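Local coordinates for phosphotriesterase homology protein (Escherichia coli, PDB 1BF6) that hydrolyses phosphorylated glyceryl acetates and related esters, including aromatic acetates and propionates, with the help of two zinc ions per subunit, at residues Gln110-Gly114 with Thr115-Ala119; Thr263-Pro266 with Gln267-Gln270; Asp193-Leu196 with Lys197-Leu201; Phe87-Glu90 with His91-Thr94. One frame throughout, in Å; residues are numbered along the deposited sequence.

Contact 1: residues Gln110-Gly114 with Thr115-Ala119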
ATOM      1  N   GLN A 110      10.368  14.418 -11.548  1.00  9.90           N
ATOM      2  CA  GLN A 110      11.675  14.182 -12.157  1.00 10.03           C
ATOM      3  C   GLN A 110      12.190  12.743 -12.093  1.00 10.38           C
ATOM      4  O   GLN A 110      12.737  12.235 -13.069  1.00 12.50           O
ATOM      5  CB  GLN A 110      12.734  15.103 -11.542  1.00 11.73           C
ATOM      6  CG  GLN A 110      12.330  16.568 -11.423  1.00 14.17           C
ATOM      7  CD  GLN A 110      11.820  17.156 -12.726  1.00 11.66           C
ATOM      8  OE1 GLN A 110      12.394  16.937 -13.802  1.00 12.03           O
ATOM      9  NE2 GLN A 110      10.723  17.903 -12.637  1.00 14.20           N
ATOM     10  N   GLY A 111      12.080  12.117 -10.925  1.00 11.60           N
ATOM     11  CA  GLY A 111      12.567  10.754 -10.790  1.00 10.77           C
ATOM     12  C   GLY A 111      13.002  10.404  -9.381  1.00 11.11           C
ATOM     13  O   GLY A 111      13.087  11.265  -8.491  1.00  9.79           O
ATOM     14  N   ILE A 112      13.237   9.115  -9.162  1.00 10.91           N
ATOM     15  CA  ILE A 112      13.659   8.643  -7.853  1.00 10.85           C
ATOM     16  C   ILE A 112      14.982   7.886  -7.909  1.00 10.50           C
ATOM     17  O   ILE A 112      15.318   7.256  -8.913  1.00 11.09           O
ATOM     18  CB  ILE A 112      12.588   7.754  -7.164  1.00  9.82           C
ATOM     19  CG1 ILE A 112      12.209   6.562  -8.051  1.00 10.21           C
ATOM     20  CG2 ILE A 112      11.378   8.590  -6.758  1.00 10.30           C
ATOM     21  CD1 ILE A 112      11.352   5.538  -7.328  1.00  7.52           C
ATOM     22  N   ASP A 113      15.751   8.020  -6.835  1.00 12.06           N
ATOM     23  CA  ASP A 113      17.041   7.356  -6.681  1.00 12.21           C
ATOM     24  C   ASP A 113      18.011   7.475  -7.852  1.00 13.23           C
ATOM     25  O   ASP A 113      18.781   6.547  -8.132  1.00 13.95           O
ATOM     26  CB  ASP A 113      16.824   5.884  -6.293  1.00  9.49           C
ATOM     27  CG  ASP A 113      15.871   5.720  -5.111  1.00 11.14           C
ATOM     28  OD1 ASP A 113      15.940   6.528  -4.156  1.00 10.22           O
ATOM     29  OD2 ASP A 113      15.035   4.785  -5.131  1.00  9.66           O
ATOM     30  N   GLY A 114      17.975   8.618  -8.533  1.00 14.21           N
ATOM     31  CA  GLY A 114      18.877   8.848  -9.647  1.00 15.08           C
ATOM     32  C   GLY A 114      18.555   8.091 -10.920  1.00 15.62           C
ATOM     33  O   GLY A 114      19.379   8.040 -11.825  1.00 17.67           O
ATOM     34  N   THR A 115      17.354   7.527 -11.008  1.00 14.64           N
ATOM     35  CA  THR A 115      16.954   6.777 -12.193  1.00 14.99           C
ATOM     36  C   THR A 115      15.862   7.516 -12.965  1.00 17.30           C
ATOM     37  O   THR A 115      15.351   8.552 -12.525  1.00 18.20           O
ATOM     38  CB  THR A 115      16.401   5.358 -11.828  1.00 13.22           C
ATOM     39  OG1 THR A 115      15.132   5.486 -11.172  1.00 12.36           O
ATOM     40  CG2 THR A 115      17.352   4.618 -10.902  1.00 12.68           C
ATOM     41  N   GLU A 116      15.459   6.917 -14.079  1.00 19.09           N
ATOM     42  CA  GLU A 116      14.413   7.449 -14.940  1.00 19.94           C
ATOM     43  C   GLU A 116      13.020   7.154 -14.356  1.00 18.41           C
ATOM     44  O   GLU A 116      12.031   7.754 -14.775  1.00 20.54           O
ATOM     45  CB  GLU A 116      14.543   6.841 -16.345  1.00 22.47           C
ATOM     46  CG  GLU A 116      14.273   5.311 -16.428  1.00 26.83           C
ATOM     47  CD  GLU A 116      15.520   4.424 -16.283  1.00 30.56           C
ATOM     48  OE1 GLU A 116      16.549   4.858 -15.701  1.00 27.99           O
ATOM     49  OE2 GLU A 116      15.459   3.263 -16.758  1.00 32.52           O
ATOM     50  N   LEU A 117      12.942   6.234 -13.393  1.00 15.68           N
ATOM     51  CA  LEU A 117      11.666   5.883 -12.763  1.00 14.29           C
ATOM     52  C   LEU A 117      11.156   7.044 -11.899  1.00 13.39           C
ATOM     53  O   LEU A 117      11.944   7.711 -11.225  1.00 12.90           O
ATOM     54  CB  LEU A 117      11.823   4.606 -11.902  1.00 15.14           C
ATOM     55  CG  LEU A 117      10.578   4.018 -11.212  1.00 15.14           C
ATOM     56  CD1 LEU A 117       9.501   3.695 -12.259  1.00 15.89           C
ATOM     57  CD2 LEU A 117      10.929   2.761 -10.421  1.00 15.67           C
ATOM     58  N   LYS A 118       9.843   7.282 -11.927  1.00 11.93           N
ATOM     59  CA  LYS A 118       9.224   8.350 -11.143  1.00 11.55           C
ATOM     60  C   LYS A 118       8.212   7.771 -10.181  1.00 10.97           C
ATOM     61  O   LYS A 118       7.616   6.729 -10.461  1.00 11.52           O
ATOM     62  CB  LYS A 118       8.494   9.348 -12.061  1.00 12.28           C
ATOM     63  CG  LYS A 118       9.394  10.106 -13.021  1.00 12.91           C
ATOM     64  CD  LYS A 118       8.579  10.890 -14.030  1.00 19.12           C
ATOM     65  CE  LYS A 118       9.479  11.582 -15.048  1.00 19.90           C
ATOM     66  NZ  LYS A 118      10.302  10.596 -15.799  1.00 24.49           N
ATOM     67  N   ALA A 119       7.998   8.452  -9.056  1.00  8.50           N
ATOM     68  CA  ALA A 119       7.001   8.014  -8.090  1.00  9.50           C
ATOM     69  C   ALA A 119       5.606   8.276  -8.681  1.00 11.02           C
ATOM     70  O   ALA A 119       5.344   9.356  -9.238  1.00  8.93           O
ATOM     71  CB  ALA A 119       7.163   8.762  -6.768  1.00 10.36           C
TER
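The flat carbonyl group of Ile112 accepts two hydrogen bonds from Thr115. The hydroxyl OG1 lies in its plane, 2.9 Å from Ile112 O, while the amide N of Thr115, also 2.9 Å from Ile112 O, comes from above, about 40° out of the plane. The backbone bond closes a type I' beta turn from Ile112 to Thr115, in the loop of this TIM-barrel protein that leads from helix 97-109 to strand 119-120. Both middle residues have positive phi, which glycine accepts readily at Gly114; the carboxylate of Asp113 meets Arg60 in a salt bridge. Threonine suits the corner because its short hydroxyl, held between backbone N and carbonyl carbon (chi1 70°), can donate to Ile112 O and accept from Leu117 N at 3.2 Å, an ST turn. Gly111 leaves the helix with backbone angles at which any CB would jam against the carbonyl O of Gln110. Its bare CA comes within 3.1 Å of Leu117 O in a CA-H...O contact, and the same oxygen receives Ile112 N at 2.8 Å. Ile112 and Leu117 run side by side, both against Ala78, with Ile112 CD1 4.2 Å from Leu117 CD2; the other branch ends with Ile112 CG2 4.2 Å from Ala119 CB.

Contact 2: residues Thr263-Pro266 with Gln267-Gln270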
ATOM      1  N   THR A 263      -4.738 -18.974  -2.347  1.00  7.85           N
ATOM      2  CA  THR A 263      -5.425 -19.324  -1.114  1.00  6.69           C
ATOM      3  C   THR A 263      -6.548 -18.419  -0.616  1.00  6.84           C
ATOM      4  O   THR A 263      -7.650 -18.897  -0.374  1.00  7.41           O
ATOM      5  CB  THR A 263      -4.388 -19.514   0.037  1.00  6.60           C
ATOM      6  OG1 THR A 263      -3.366 -20.421  -0.385  1.00  9.00           O
ATOM      7  CG2 THR A 263      -5.045 -20.019   1.294  1.00  8.07           C
ATOM      8  N   PHE A 264      -6.283 -17.120  -0.452  1.00  4.98           N
ATOM      9  CA  PHE A 264      -7.301 -16.222   0.082  1.00  4.75           C
ATOM     10  C   PHE A 264      -8.536 -16.028  -0.802  1.00  4.21           C
ATOM     11  O   PHE A 264      -9.656 -16.179  -0.322  1.00  6.26           O
ATOM     12  CB  PHE A 264      -6.705 -14.857   0.444  1.00  3.58           C
ATOM     13  CG  PHE A 264      -7.658 -13.975   1.210  1.00  5.06           C
ATOM     14  CD1 PHE A 264      -7.872 -14.173   2.568  1.00  5.93           C
ATOM     15  CD2 PHE A 264      -8.367 -12.954   0.564  1.00  6.53           C
ATOM     16  CE1 PHE A 264      -8.774 -13.375   3.279  1.00  7.39           C
ATOM     17  CE2 PHE A 264      -9.265 -12.158   1.272  1.00  8.06           C
ATOM     18  CZ  PHE A 264      -9.468 -12.370   2.626  1.00  8.78           C
ATOM     19  N   ILE A 265      -8.333 -15.660  -2.066  1.00  6.75           N
ATOM     20  CA  ILE A 265      -9.462 -15.457  -2.984  1.00  6.62           C
ATOM     21  C   ILE A 265     -10.280 -16.756  -3.146  1.00  7.98           C
ATOM     22  O   ILE A 265     -11.509 -16.706  -3.193  1.00  6.90           O
ATOM     23  CB  ILE A 265      -9.014 -14.832  -4.337  1.00  9.15           C
ATOM     24  CG1 ILE A 265      -8.512 -13.395  -4.096  1.00  8.26           C
ATOM     25  CG2 ILE A 265     -10.171 -14.823  -5.352  1.00  6.28           C
ATOM     26  CD1 ILE A 265      -9.539 -12.484  -3.415  1.00  9.52           C
ATOM     27  N   PRO A 266      -9.611 -17.929  -3.253  1.00  7.63           N
ATOM     28  CA  PRO A 266     -10.408 -19.163  -3.376  1.00  6.84           C
ATOM     29  C   PRO A 266     -11.326 -19.341  -2.153  1.00  7.29           C
ATOM     30  O   PRO A 266     -12.485 -19.707  -2.302  1.00  7.95           O
ATOM     31  CB  PRO A 266      -9.342 -20.243  -3.463  1.00  4.41           C
ATOM     32  CG  PRO A 266      -8.309 -19.586  -4.308  1.00  8.90           C
ATOM     33  CD  PRO A 266      -8.221 -18.181  -3.667  1.00  5.98           C
ATOM     34  N   GLN A 267     -10.842 -19.007  -0.953  1.00  7.74           N
ATOM     35  CA  GLN A 267     -11.662 -19.120   0.263  1.00  9.73           C
ATOM     36  C   GLN A 267     -12.799 -18.108   0.238  1.00  8.90           C
ATOM     37  O   GLN A 267     -13.896 -18.383   0.713  1.00  8.79           O
ATOM     38  CB  GLN A 267     -10.815 -18.934   1.537  1.00 12.10           C
ATOM     39  CG  GLN A 267      -9.778 -20.035   1.755  1.00 17.00           C
ATOM     40  CD  GLN A 267      -8.771 -19.725   2.872  1.00 22.44           C
ATOM     41  OE1 GLN A 267      -8.150 -20.638   3.420  1.00 26.32           O
ATOM     42  NE2 GLN A 267      -8.583 -18.446   3.182  1.00 19.62           N
ATOM     43  N   LEU A 268     -12.519 -16.932  -0.324  1.00 10.31           N
ATOM     44  CA  LEU A 268     -13.508 -15.870  -0.448  1.00  9.35           C
ATOM     45  C   LEU A 268     -14.614 -16.337  -1.415  1.00  7.16           C
ATOM     46  O   LEU A 268     -15.800 -16.201  -1.124  1.00  7.44           O
ATOM     47  CB  LEU A 268     -12.835 -14.597  -0.974  1.00 12.12           C
ATOM     48  CG  LEU A 268     -13.662 -13.311  -0.920  1.00 12.40           C
ATOM     49  CD1 LEU A 268     -14.138 -13.069   0.505  1.00 13.50           C
ATOM     50  CD2 LEU A 268     -12.819 -12.135  -1.418  1.00 12.05           C
ATOM     51  N   ARG A 269     -14.223 -16.886  -2.559  1.00  7.60           N
ATOM     52  CA  ARG A 269     -15.206 -17.384  -3.521  1.00  9.33           C
ATOM     53  C   ARG A 269     -16.018 -18.534  -2.898  1.00 10.48           C
ATOM     54  O   ARG A 269     -17.239 -18.617  -3.073  1.00 10.64           O
ATOM     55  CB  ARG A 269     -14.532 -17.839  -4.817  1.00  8.06           C
ATOM     56  CG  ARG A 269     -14.030 -16.702  -5.706  1.00  8.92           C
ATOM     57  CD  ARG A 269     -13.668 -17.185  -7.092  1.00 11.40           C
ATOM     58  NE  ARG A 269     -12.630 -18.215  -7.046  1.00 11.10           N
ATOM     59  CZ  ARG A 269     -11.376 -18.051  -7.457  1.00 14.34           C
ATOM     60  NH1 ARG A 269     -10.980 -16.904  -7.998  1.00  9.94           N
ATOM     61  NH2 ARG A 269     -10.515 -19.059  -7.348  1.00 15.27           N
ATOM     62  N   GLN A 270     -15.349 -19.380  -2.118  1.00 11.78           N
ATOM     63  CA  GLN A 270     -16.025 -20.499  -1.459  1.00 13.35           C
ATOM     64  C   GLN A 270     -17.078 -20.007  -0.473  1.00 12.24           C
ATOM     65  O   GLN A 270     -18.148 -20.604  -0.349  1.00 12.06           O
ATOM     66  CB  GLN A 270     -15.008 -21.421  -0.767  1.00 14.96           C
ATOM     67  CG  GLN A 270     -14.156 -22.233  -1.753  1.00 17.08           C
ATOM     68  CD  GLN A 270     -12.809 -22.673  -1.176  1.00 19.26           C
ATOM     69  OE1 GLN A 270     -12.607 -22.706   0.049  1.00 19.68           O
ATOM     70  NE2 GLN A 270     -11.872 -22.999  -2.065  1.00 20.17           N
TER
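From Gln267 to Gln270 each amide bonds back to the carbonyl four residues earlier, straightest at Arg269 N to Ile265 O (2.8 Å, 167°), although the helix kinks where Pro266, lacking an N-H, makes no bond to the turn before. Gln267 lies alongside Thr263, its CG only 3.2 Å from Thr263 O and its OE1 3.8 Å from Thr263 CG2, while NE2 approaches the ring of Phe264 obliquely, 4.4 Å from CD1. Shortened to an alanine, the residue would probably leave Thr263 CG2 without its neighbour in the next turn and give up the contact with Ile222 of helix 218-230. Helix 259-270 is one of the outer helices of the TIM barrel: Phe264 reaches Ile222 and Leu225 of helix 218-230, and Ile265 and Leu268 face helix 275-289. Large apolar residues suit that buried side, with Ile265 CD1 3.9 Å from Leu268 CD2. Glutamine and arginine suit the more exposed positions, their aliphatic stems lying against helix carbonyls. Arg269 bends at chi3 (-59°), which places its guanidinium with one face above Ile265 O. NH1 passes 3.5 Å from Ile265 CG2 and is hydrogen-bonded to Gln275 OE1, and NH2 lies 3.8 Å from Pro266 CG.

Contact 3: residues Asp193-Leu196 with Lys197-Leu201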
ATOM      1  N   ASP A 193     -17.073  -0.552  11.913  1.00 16.73           N
ATOM      2  CA  ASP A 193     -17.616   0.783  12.152  1.00 19.49           C
ATOM      3  C   ASP A 193     -16.772   1.857  11.505  1.00 17.29           C
ATOM      4  O   ASP A 193     -17.282   2.640  10.705  1.00 17.03           O
ATOM      5  CB  ASP A 193     -17.787   1.051  13.643  1.00 23.20           C
ATOM      6  CG  ASP A 193     -18.854   0.176  14.261  1.00 30.48           C
ATOM      7  OD1 ASP A 193     -19.901  -0.050  13.605  1.00 34.48           O
ATOM      8  OD2 ASP A 193     -18.647  -0.299  15.398  1.00 35.16           O
ATOM      9  N   ASN A 194     -15.474   1.845  11.794  1.00 15.27           N
ATOM     10  CA  ASN A 194     -14.566   2.825  11.216  1.00 14.32           C
ATOM     11  C   ASN A 194     -14.527   2.728   9.692  1.00 13.51           C
ATOM     12  O   ASN A 194     -14.516   3.739   9.007  1.00 13.17           O
ATOM     13  CB  ASN A 194     -13.149   2.642  11.757  1.00 17.20           C
ATOM     14  CG  ASN A 194     -12.977   3.140  13.190  1.00 18.60           C
ATOM     15  OD1 ASN A 194     -11.975   2.821  13.831  1.00 21.02           O
ATOM     16  ND2 ASN A 194     -13.938   3.914  13.696  1.00 16.61           N
ATOM     17  N   ILE A 195     -14.474   1.506   9.163  1.00 10.36           N
ATOM     18  CA  ILE A 195     -14.415   1.311   7.719  1.00  9.90           C
ATOM     19  C   ILE A 195     -15.634   1.909   7.013  1.00  9.25           C
ATOM     20  O   ILE A 195     -15.492   2.561   5.981  1.00  9.77           O
ATOM     21  CB  ILE A 195     -14.234  -0.200   7.357  1.00 10.59           C
ATOM     22  CG1 ILE A 195     -12.814  -0.650   7.700  1.00  8.94           C
ATOM     23  CG2 ILE A 195     -14.481  -0.445   5.868  1.00 10.14           C
ATOM     24  CD1 ILE A 195     -12.587  -2.121   7.497  1.00  9.38           C
ATOM     25  N   LEU A 196     -16.822   1.698   7.577  1.00  8.73           N
ATOM     26  CA  LEU A 196     -18.054   2.223   6.986  1.00 11.00           C
ATOM     27  C   LEU A 196     -18.029   3.757   6.971  1.00 12.13           C
ATOM     28  O   LEU A 196     -18.430   4.392   5.987  1.00 12.41           O
ATOM     29  CB  LEU A 196     -19.273   1.709   7.758  1.00 10.75           C
ATOM     30  CG  LEU A 196     -19.522   0.203   7.625  1.00  9.13           C
ATOM     31  CD1 LEU A 196     -20.659  -0.204   8.533  1.00  8.51           C
ATOM     32  CD2 LEU A 196     -19.818  -0.144   6.173  1.00  8.72           C
ATOM     33  N   LYS A 197     -17.497   4.341   8.043  1.00 11.36           N
ATOM     34  CA  LYS A 197     -17.385   5.791   8.151  1.00 11.92           C
ATOM     35  C   LYS A 197     -16.391   6.328   7.136  1.00 10.78           C
ATOM     36  O   LYS A 197     -16.671   7.317   6.450  1.00 11.95           O
ATOM     37  CB  LYS A 197     -17.001   6.194   9.578  1.00 12.04           C
ATOM     38  CG  LYS A 197     -18.133   5.936  10.565  1.00 14.70           C
ATOM     39  CD  LYS A 197     -17.754   6.228  12.004  1.00 17.41           C
ATOM     40  CE  LYS A 197     -18.917   5.932  12.938  1.00 18.07           C
ATOM     41  NZ  LYS A 197     -18.522   6.120  14.362  1.00 20.26           N
ATOM     42  N   MET A 198     -15.257   5.646   6.987  1.00  9.07           N
ATOM     43  CA  MET A 198     -14.245   6.077   6.027  1.00  9.67           C
ATOM     44  C   MET A 198     -14.791   6.049   4.610  1.00 10.78           C
ATOM     45  O   MET A 198     -14.586   6.991   3.838  1.00  9.36           O
ATOM     46  CB  MET A 198     -12.973   5.221   6.127  1.00 11.33           C
ATOM     47  CG  MET A 198     -12.223   5.403   7.437  1.00 12.63           C
ATOM     48  SD  MET A 198     -10.676   4.502   7.492  1.00 15.59           S
ATOM     49  CE  MET A 198     -11.197   2.999   8.258  1.00 15.09           C
ATOM     50  N   ILE A 199     -15.502   4.972   4.272  1.00  9.23           N
ATOM     51  CA  ILE A 199     -16.097   4.850   2.950  1.00 11.17           C
ATOM     52  C   ILE A 199     -17.174   5.944   2.763  1.00  9.55           C
ATOM     53  O   ILE A 199     -17.293   6.520   1.687  1.00 10.23           O
ATOM     54  CB  ILE A 199     -16.699   3.426   2.741  1.00 11.34           C
ATOM     55  CG1 ILE A 199     -15.563   2.393   2.659  1.00 11.00           C
ATOM     56  CG2 ILE A 199     -17.584   3.390   1.479  1.00 12.18           C
ATOM     57  CD1 ILE A 199     -16.043   0.937   2.594  1.00  8.49           C
ATOM     58  N   ASP A 200     -17.907   6.253   3.830  1.00 12.73           N
ATOM     59  CA  ASP A 200     -18.944   7.274   3.782  1.00 14.62           C
ATOM     60  C   ASP A 200     -18.354   8.657   3.477  1.00 14.70           C
ATOM     61  O   ASP A 200     -18.997   9.478   2.833  1.00 13.36           O
ATOM     62  CB  ASP A 200     -19.731   7.308   5.089  1.00 19.41           C
ATOM     63  CG  ASP A 200     -21.010   8.118   4.970  1.00 24.52           C
ATOM     64  OD1 ASP A 200     -21.877   7.721   4.166  1.00 26.34           O
ATOM     65  OD2 ASP A 200     -21.139   9.151   5.662  1.00 25.99           O
ATOM     66  N   LEU A 201     -17.126   8.901   3.932  1.00 14.84           N
ATOM     67  CA  LEU A 201     -16.446  10.173   3.676  1.00 14.68           C
ATOM     68  C   LEU A 201     -15.919  10.218   2.240  1.00 14.21           C
ATOM     69  O   LEU A 201     -15.452  11.261   1.779  1.00 14.42           O
ATOM     70  CB  LEU A 201     -15.288  10.393   4.664  1.00 15.10           C
ATOM     71  CG  LEU A 201     -15.610  10.589   6.152  1.00 16.83           C
ATOM     72  CD1 LEU A 201     -14.307  10.735   6.949  1.00 13.39           C
ATOM     73  CD2 LEU A 201     -16.504  11.815   6.349  1.00 16.97           C
TER
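Lys197, Met198, Ile199 and Asp200 each donate a backbone hydrogen bond to the carbonyl four residues back, from Asp193 to Leu196 in turn, the regular ladder of an alpha-helix, with Met198 N to Asn194 O at 2.9 Å.

Apolar contacts are made mainly on the inward side. Met198 runs extended as far as SD and then turns at chi3 (-93°), carrying CE back over the preceding turn, where it lies 4.0 Å from Asn194 CB and 4.0 Å from Ile195 CG1. An unbranched, flexible thioether can make this bend without crowding the helix. With an alanine here, Ile195 CG1 and Asn194 CB would probably lose the methyl that covers them, opening a gap toward Leu165 and Leu168. One turn apart, the two isoleucines meet with Ile195 CG2 3.9 Å from Ile199 CD1.

Among the charged groups, Lys197 lies extended along the exposed side. Its CG is 3.4 Å from Asp193 O, yet NZ stays 6.4 Å from Asp193 OD1, too far for a salt bridge, so any attraction between the two is probably weak.

Helix 192-200 forms the crossover of the beta-alpha-beta unit between strands 181-183 and 204-207. Ile195, Met198 and Ile199 all rest on Val205 of strand 204-207, Met198 also packs on helix 164-173, and Leu196 joins both isoleucines against Leu228 of helix 218-230.

Contact 4: residues Phe87-Glu90 with His91-Thr94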
ATOM      1  N   PHE A  87      10.385   5.835  12.588  1.00 11.70           N
ATOM      2  CA  PHE A  87      11.312   5.607  11.482  1.00 11.31           C
ATOM      3  C   PHE A  87      11.776   6.859  10.724  1.00 10.69           C
ATOM      4  O   PHE A  87      12.586   6.753   9.799  1.00 11.80           O
ATOM      5  CB  PHE A  87      10.706   4.613  10.477  1.00 12.77           C
ATOM      6  CG  PHE A  87      10.418   3.250  11.052  1.00 12.49           C
ATOM      7  CD1 PHE A  87       9.372   3.059  11.949  1.00 13.66           C
ATOM      8  CD2 PHE A  87      11.191   2.156  10.687  1.00 16.08           C
ATOM      9  CE1 PHE A  87       9.099   1.795  12.479  1.00 13.95           C
ATOM     10  CE2 PHE A  87      10.928   0.882  11.212  1.00 14.93           C
ATOM     11  CZ  PHE A  87       9.882   0.707  12.105  1.00 14.40           C
ATOM     12  N   PHE A  88      11.286   8.035  11.109  1.00 10.69           N
ATOM     13  CA  PHE A  88      11.666   9.274  10.410  1.00 12.63           C
ATOM     14  C   PHE A  88      13.138   9.676  10.542  1.00 12.77           C
ATOM     15  O   PHE A  88      13.732   9.534  11.616  1.00 13.01           O
ATOM     16  CB  PHE A  88      10.874  10.483  10.937  1.00 10.19           C
ATOM     17  CG  PHE A  88       9.412  10.506  10.576  1.00  8.89           C
ATOM     18  CD1 PHE A  88       8.945   9.974   9.367  1.00 10.26           C
ATOM     19  CD2 PHE A  88       8.498  11.113  11.443  1.00  9.16           C
ATOM     20  CE1 PHE A  88       7.584  10.055   9.031  1.00  6.88           C
ATOM     21  CE2 PHE A  88       7.143  11.200  11.122  1.00  7.51           C
ATOM     22  CZ  PHE A  88       6.682  10.668   9.910  1.00  7.79           C
ATOM     23  N   PRO A  89      13.752  10.154   9.443  1.00 13.66           N
ATOM     24  CA  PRO A  89      15.153  10.590   9.529  1.00 14.44           C
ATOM     25  C   PRO A  89      15.071  11.895  10.351  1.00 15.41           C
ATOM     26  O   PRO A  89      13.980  12.464  10.513  1.00 13.75           O
ATOM     27  CB  PRO A  89      15.509  10.918   8.075  1.00 13.84           C
ATOM     28  CG  PRO A  89      14.586  10.052   7.279  1.00 15.00           C
ATOM     29  CD  PRO A  89      13.293  10.121   8.040  1.00 12.96           C
ATOM     30  N   GLU A  90      16.204  12.362  10.869  1.00 16.06           N
ATOM     31  CA  GLU A  90      16.247  13.592  11.670  1.00 16.42           C
ATOM     32  C   GLU A  90      15.671  14.808  10.945  1.00 13.07           C
ATOM     33  O   GLU A  90      14.977  15.626  11.546  1.00 11.59           O
ATOM     34  CB  GLU A  90      17.697  13.914  12.070  1.00 19.88           C
ATOM     35  CG  GLU A  90      18.423  12.798  12.836  1.00 27.52           C
ATOM     36  CD  GLU A  90      17.887  12.583  14.249  1.00 32.29           C
ATOM     37  OE1 GLU A  90      17.024  13.378  14.700  1.00 33.68           O
ATOM     38  OE2 GLU A  90      18.342  11.620  14.918  1.00 35.32           O
ATOM     39  N   HIS A  91      15.947  14.901   9.647  1.00 12.68           N
ATOM     40  CA  HIS A  91      15.500  16.035   8.838  1.00 11.67           C
ATOM     41  C   HIS A  91      13.998  16.263   8.658  1.00 12.27           C
ATOM     42  O   HIS A  91      13.587  17.301   8.129  1.00  8.23           O
ATOM     43  CB  HIS A  91      16.247  16.082   7.497  1.00 11.18           C
ATOM     44  CG  HIS A  91      15.898  14.977   6.545  1.00 13.03           C
ATOM     45  ND1 HIS A  91      16.797  13.998   6.182  1.00 13.48           N
ATOM     46  CD2 HIS A  91      14.790  14.763   5.791  1.00 13.89           C
ATOM     47  CE1 HIS A  91      16.268  13.239   5.240  1.00 15.12           C
ATOM     48  NE2 HIS A  91      15.050  13.683   4.984  1.00 13.57           N
ATOM     49  N   VAL A  92      13.170  15.300   9.065  1.00 10.88           N
ATOM     50  CA  VAL A  92      11.734  15.520   8.957  1.00 11.18           C
ATOM     51  C   VAL A  92      11.353  16.642   9.938  1.00 11.07           C
ATOM     52  O   VAL A  92      10.477  17.461   9.653  1.00 12.72           O
ATOM     53  CB  VAL A  92      10.919  14.232   9.236  1.00  9.81           C
ATOM     54  CG1 VAL A  92       9.427  14.555   9.321  1.00  6.53           C
ATOM     55  CG2 VAL A  92      11.187  13.219   8.135  1.00  5.95           C
ATOM     56  N   ALA A  93      12.048  16.712  11.071  1.00  9.97           N
ATOM     57  CA  ALA A  93      11.767  17.751  12.059  1.00  8.80           C
ATOM     58  C   ALA A  93      12.385  19.106  11.691  1.00  8.15           C
ATOM     59  O   ALA A  93      11.768  20.144  11.912  1.00  9.51           O
ATOM     60  CB  ALA A  93      12.247  17.318  13.447  1.00  6.63           C
ATOM     61  N   THR A  94      13.584  19.082  11.107  1.00  8.83           N
ATOM     62  CA  THR A  94      14.299  20.308  10.758  1.00 10.12           C
ATOM     63  C   THR A  94      13.925  20.964   9.438  1.00 12.82           C
ATOM     64  O   THR A  94      14.113  22.174   9.268  1.00 12.63           O
ATOM     65  CB  THR A  94      15.819  20.118  10.837  1.00  8.18           C
ATOM     66  OG1 THR A  94      16.249  19.139   9.882  1.00  9.84           O
ATOM     67  CG2 THR A  94      16.218  19.695  12.246  1.00  8.63           C
TER
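Pro89 lays its CB over one face of the His91 imidazole, 4.0 Å from the ring centroid and 22° off the normal, a CH-pi contact displaced toward the rim, where CE1 is closest. The pair belongs to the loop that follows strand 75-80 of the TIM barrel and runs into the short, weakly bonded helix at about 91-94. His91 reaches the proline because chi1 of 69° holds its CG between the backbone N and the carbonyl carbon, turning the ring back along the chain. A histidine fits here on two counts: its flat face takes the proline, and its NE2 is hydrogen-bonded to Tyr82 OH, while Tyr57 meets the ring edge-to-face.

Val92 is buried, and both its methyls meet Phe88, CG2 reaching Pro89 as well. CG1 stands over one face of the Phe88 ring, toward its rim and 4.1 Å from CD2. CG2 lies 3.7 Å from Pro89 CD and 3.9 Å from Phe88 CB. A beta-branched residue thus fills both places at once, and Val139 of helix 134-150 touches Phe88 and Val92 alike.

The backbone turns tightly here, with bonds spanning three residues. Ala93 N donates to Glu90 O at 3.2 Å from 38° out of the carbonyl plane, and the N-H of Val92 points almost straight at Pro89 O, 3.3 Å from N, though from well above the carbonyl plane.

In the fold
The four contacts are local and come from the outer parts of one TIM barrel; none touches another. Contacts 1 and 4 are neighbours, their nearest atoms about 12 Å apart, the first in a loop leading into a strand and the other where the loop after a strand turns into helix 91-94. Contact 2 lies on the opposite side of the chain's centre from both, its centre 37 Å from that of contact 1 and 42 Å from that of contact 4. Contact 3 also lies across the centre from contact 1 and comes within about 12 Å, nearest atoms, of contact 2. Toward the zinc site, the side chain of Phe88 in contact 4 is about 12 Å from a zinc ion, and that of Met198 in contact 3 about 9 Å from that of the zinc ligand His185.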